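Local structure of SusD superfamily protein (Bacteroides fragilis, 3L22) at residues L232-V236 against Q354-S359; T295-I299 against E384-E388. The protein belongs to the SusD family and probably binds glycans at the bacterial outer membrane, passing them on for uptake. One frame throughout, in Å; residues are numbered along the deposited sequence.

How the contacts relate
From the N terminus the chain first lays down the loop 232-236, which follows helix 217-225, then reaches 295-299 at the start of helix 297-302. Later it runs through helix 345-359, whose last turns close contact 1 across 117 intervening residues. Helix 374-388 comes after it and closes contact 2 across 84. The segments therefore alternate along the chain and the two closures cross instead of nesting. The centres of the two contacts lie about 9 Å apart, and K297 joins them, its NZ making a salt bridge to E234 and a probable hydrogen bond to the carbonyl of R358. Together they tie helices 297-302, 345-359 and 374-388 to the 232-236 loop.

Contact 1 of 2, residues L232-V236 against Q354-S359; sequences LPEDV and QVRGRS. With ZN (zinc ion), chain D.
The strip L232-V236, in the loop between helix 217-225 and strand 249-253, is fastened to the C-terminal turns of helix 345-359, nearest at E234 and R358, whose CA atoms are 6.0 Å apart. L232 and V236 point their side chains toward the helix, while P233 and E234 start away from it. R358 carries the contact. Its CG stands anti to the backbone N (chi1 -174°), and further bends at chi2 and chi3 bring the guanidinium round to the loop backbone. There NH1 donates to P233 O at 2.9 Å; the bond is nearly straight (166°) and lies in both the guanidinium and the carbonyl plane. V236 CG1 covers one face of the guanidinium, 3.6 Å from R358 CD. Over the opposite face lies L232 CB, 3.9 Å from R358 NH1. The L232 side chain crosses the arginine at about a right angle and carries CD1 on to Q354 O, at 3.5 Å, and to V355, while V236 CG1 also touches S359 OG. E234 folds back toward R358, its OE1 3.6 Å from R358 O; its OE2 binds a zinc ion at 2.3 Å, five waters complete six ligands, and OE1 accepts from one of those waters at 2.6 Å. OE1 also salt-bridges K297. R358 in turn pairs through NH2 with E388 and through NH1 with E248. Sandwiched between two aliphatic groups and bonded at its edge, the buried guanidinium is probably fixed in rotation, its charge met by E388 and E248, whereas the zinc, held by one carboxylate oxygen and water, sits at the surface.

Contact 2 of 2, residues T295-I299 against E384-E388; sequences TDKRI and EKRLE. With EDO (1,2-ethanediol), chain B.
R298 reaches across to E384 and E388 while D296, two residues earlier in the chain, holds it side-on. Two nitrogens meet E384 end-on: NH1 and NH2 of R298 both donate to OE2 of E384, each at 2.8 Å, from the same face of the carboxylate and with the oxygen in the guanidinium plane. NH1 of R298 also donates to E388 OE1 at 2.9 Å; that oxygen is tilted from the guanidinium plane, and the two planar groups are turned 50° apart. Toward D296, R298 NE gives a nearly straight bond (168°) to OD1 at 2.9 Å and NH2 bonds OD2, whereas the bonds to E384 and E388 are more bent. D296 OD1 also accepts from the backbone N of R298, so this aspartate caps helix 297-302 at its N-cap position and orients the arginine as well. The bend at chi3 of R298 (-64°) turns the guanidinium so that all three carboxylates lie around its rim. Farther out, L387 lays CD2 over one face, 3.4 Å from R298 NH2, and this methyl also abuts OD2 of D296. The other branch, CD1 of L387, meets CD1 of I299 at 4.0 Å, where the side chains cross at about a right angle. E384 OE1 pairs with R356 and E388 OE2 with R358, its stronger partner, both on helix 345-359; E388 also pairs with R326. On another side of helix 374-388, K385 binds an ethanediol, probably from the crystallisation liquor. One arginine thus answers three buried carboxylates, and the further arginines probably offset the excess negative charge, making, within the SusD family region that holds both segments, a salt-bridge network that joins the start of helix 297-302 to the end of helix 374-388.

Contact 1 of 2, residues L232-V236 against Q354-S359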
# COMPACT_ATOMS: atom_id res chain seq x y z
N LEU A 232 14.13 9.20 10.74
CA LEU A 232 13.52 8.22 11.58
C LEU A 232 13.53 8.78 12.98
O LEU A 232 14.56 8.75 13.65
CB LEU A 232 14.32 6.91 11.57
CG LEU A 232 14.50 6.15 10.25
CD1 LEU A 232 15.34 4.88 10.49
CD2 LEU A 232 13.13 5.83 9.63
N PRO A 233 12.38 9.30 13.44
CA PRO A 233 12.32 9.71 14.85
C PRO A 233 12.56 8.52 15.80
O PRO A 233 12.25 7.38 15.46
CB PRO A 233 10.89 10.23 14.99
CG PRO A 233 10.47 10.58 13.57
CD PRO A 233 11.14 9.61 12.71
N GLU A 234 13.09 8.78 16.99
CA GLU A 234 13.31 7.72 17.97
C GLU A 234 12.02 7.10 18.56
O GLU A 234 12.03 5.98 19.08
CB GLU A 234 14.18 8.25 19.12
CG GLU A 234 15.60 8.58 18.68
CD GLU A 234 16.44 7.34 18.29
OE1 GLU A 234 16.07 6.15 18.48
OE2 GLU A 234 17.52 7.58 17.77
N ASP A 235 10.93 7.84 18.51
CA ASP A 235 9.65 7.40 19.05
C ASP A 235 8.84 6.79 17.90
O ASP A 235 8.37 7.51 17.02
CB ASP A 235 8.93 8.60 19.67
CG ASP A 235 7.56 8.27 20.30
OD1 ASP A 235 6.94 7.21 20.07
OD2 ASP A 235 7.08 9.13 21.05
N VAL A 236 8.61 5.48 17.95
CA VAL A 236 7.86 4.78 16.88
C VAL A 236 6.32 4.98 16.95
O VAL A 236 5.62 4.47 16.09
CB VAL A 236 8.18 3.27 16.89
CG1 VAL A 236 9.71 3.06 16.77
CG2 VAL A 236 7.60 2.58 18.17
N GLN A 354 20.13 1.09 10.03
CA GLN A 354 19.44 2.32 10.38
C GLN A 354 18.05 2.05 10.92
O GLN A 354 17.65 2.61 11.94
CB GLN A 354 19.26 3.28 9.20
CG GLN A 354 20.47 3.96 8.74
CD GLN A 354 20.16 4.99 7.66
OE1 GLN A 354 19.38 5.94 7.88
NE2 GLN A 354 20.77 4.82 6.49
N VAL A 355 17.31 1.19 10.22
CA VAL A 355 15.93 0.94 10.61
C VAL A 355 15.87 0.11 11.88
O VAL A 355 15.17 0.50 12.83
CB VAL A 355 15.12 0.30 9.48
CG1 VAL A 355 13.69 -0.08 9.96
CG2 VAL A 355 15.07 1.27 8.25
N ARG A 356 16.61 -1.00 11.93
CA ARG A 356 16.54 -1.86 13.11
C ARG A 356 17.06 -1.14 14.35
O ARG A 356 16.49 -1.26 15.43
CB ARG A 356 17.32 -3.17 12.88
CG ARG A 356 17.25 -4.18 14.05
CD ARG A 356 17.87 -5.53 13.70
NE ARG A 356 17.80 -6.46 14.82
CZ ARG A 356 16.74 -7.22 15.13
NH1 ARG A 356 15.65 -7.21 14.40
NH2 ARG A 356 16.79 -8.01 16.19
N GLY A 357 18.17 -0.42 14.20
CA GLY A 357 18.76 0.36 15.30
C GLY A 357 17.87 1.44 15.88
O GLY A 357 18.04 1.84 17.03
N ARG A 358 16.91 1.94 15.10
CA ARG A 358 15.93 2.86 15.64
C ARG A 358 15.09 2.22 16.76
O ARG A 358 14.76 2.90 17.75
CB ARG A 358 15.11 3.51 14.54
CG ARG A 358 14.14 4.61 15.03
CD ARG A 358 12.74 4.13 15.25
NE ARG A 358 12.06 3.65 14.05
CZ ARG A 358 11.29 4.39 13.23
NH1 ARG A 358 11.13 5.69 13.43
NH2 ARG A 358 10.68 3.81 12.20
N SER A 359 14.81 0.91 16.63
CA SER A 359 13.95 0.21 17.57
C SER A 359 14.64 -0.78 18.53
O SER A 359 14.08 -1.11 19.58
CB SER A 359 12.85 -0.51 16.79
OG SER A 359 11.98 0.41 16.13
ZN ZN D . 19.07 5.90 17.50
O HOH W 1 17.73 4.17 18.50
O HOH W 2 20.67 4.07 17.18
O HOH W 3 20.42 7.47 16.35
O HOH W 4 18.02 5.42 15.44
O HOH W 5 19.70 5.87 19.81

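Contact 2 of 2, residues T295-I299 against E384-E388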
# COMPACT_ATOMS: atom_id res chain seq x y z
N THR A 295 12.60 -5.70 24.61
CA THR A 295 13.04 -4.31 24.64
C THR A 295 13.00 -3.63 23.26
O THR A 295 13.47 -2.51 23.12
CB THR A 295 14.47 -4.21 25.15
OG1 THR A 295 15.26 -5.05 24.33
CG2 THR A 295 14.60 -4.68 26.64
N ASP A 296 12.48 -4.31 22.22
CA ASP A 296 12.26 -3.68 20.91
C ASP A 296 11.14 -2.65 21.08
O ASP A 296 10.08 -2.99 21.59
CB ASP A 296 11.88 -4.78 19.90
CG ASP A 296 11.74 -4.30 18.44
OD1 ASP A 296 11.17 -3.23 18.15
OD2 ASP A 296 12.10 -5.12 17.53
N LYS A 297 11.36 -1.42 20.63
CA LYS A 297 10.32 -0.35 20.74
C LYS A 297 8.98 -0.70 20.13
O LYS A 297 7.96 -0.29 20.65
CB LYS A 297 10.83 0.95 20.12
CG LYS A 297 11.99 1.59 20.89
CD LYS A 297 12.36 2.97 20.29
CE LYS A 297 13.69 3.52 20.80
NZ LYS A 297 14.22 4.59 19.85
N ARG A 298 8.99 -1.45 19.02
CA ARG A 298 7.81 -1.85 18.32
C ARG A 298 7.01 -2.91 19.09
O ARG A 298 5.78 -2.91 19.06
CB ARG A 298 8.19 -2.35 16.94
CG ARG A 298 8.88 -1.27 16.10
CD ARG A 298 9.64 -1.81 14.92
NE ARG A 298 10.75 -2.66 15.34
CZ ARG A 298 11.71 -3.09 14.53
NH1 ARG A 298 11.72 -2.77 13.24
NH2 ARG A 298 12.67 -3.89 15.01
N ILE A 299 7.72 -3.79 19.79
CA ILE A 299 7.12 -4.80 20.65
C ILE A 299 6.50 -4.11 21.88
O ILE A 299 5.32 -4.31 22.16
CB ILE A 299 8.16 -5.91 21.03
CG1 ILE A 299 8.66 -6.63 19.75
CG2 ILE A 299 7.61 -6.89 22.10
CD1 ILE A 299 7.61 -7.20 18.84
N GLU A 384 12.68 -7.75 8.97
CA GLU A 384 12.59 -6.39 9.48
C GLU A 384 11.39 -5.63 8.89
O GLU A 384 10.68 -4.92 9.60
CB GLU A 384 13.90 -5.62 9.22
CG GLU A 384 14.12 -4.44 10.19
CD GLU A 384 14.42 -4.87 11.63
OE1 GLU A 384 15.08 -5.92 11.86
OE2 GLU A 384 14.04 -4.11 12.54
N LYS A 385 11.18 -5.80 7.60
CA LYS A 385 10.06 -5.20 6.89
C LYS A 385 8.72 -5.75 7.44
O LYS A 385 7.79 -5.00 7.64
CB LYS A 385 10.22 -5.49 5.39
CG LYS A 385 9.19 -4.84 4.47
CD LYS A 385 9.62 -3.48 4.01
CE LYS A 385 8.66 -2.87 2.96
NZ LYS A 385 8.76 -3.63 1.70
N ARG A 386 8.67 -7.04 7.76
CA ARG A 386 7.48 -7.65 8.33
C ARG A 386 7.11 -7.04 9.69
O ARG A 386 5.92 -6.74 9.96
CB ARG A 386 7.67 -9.17 8.45
CG ARG A 386 7.66 -9.88 7.11
CD ARG A 386 8.02 -11.35 7.24
NE ARG A 386 6.95 -12.10 7.89
CZ ARG A 386 6.96 -13.41 8.10
NH1 ARG A 386 8.00 -14.17 7.73
NH2 ARG A 386 5.93 -13.98 8.71
N LEU A 387 8.11 -6.81 10.53
CA LEU A 387 7.89 -6.23 11.86
C LEU A 387 7.64 -4.72 11.77
O LEU A 387 6.68 -4.22 12.35
CB LEU A 387 9.06 -6.55 12.81
CG LEU A 387 9.01 -5.95 14.23
CD1 LEU A 387 7.74 -6.42 14.96
CD2 LEU A 387 10.26 -6.30 15.04
N GLU A 388 8.47 -4.02 11.04
CA GLU A 388 8.26 -2.58 10.87
C GLU A 388 6.86 -2.26 10.31
O GLU A 388 6.28 -1.28 10.76
CB GLU A 388 9.34 -1.97 10.00
CG GLU A 388 9.41 -0.43 9.97
CD GLU A 388 9.94 0.21 11.25
OE1 GLU A 388 10.80 -0.39 11.96
OE2 GLU A 388 9.49 1.33 11.54
C1 EDO B . 7.21 -2.47 -0.89
O1 EDO B . 7.32 -1.90 0.39
C2 EDO B . 5.82 -3.06 -1.17
O2 EDO B . 5.98 -3.73 -2.46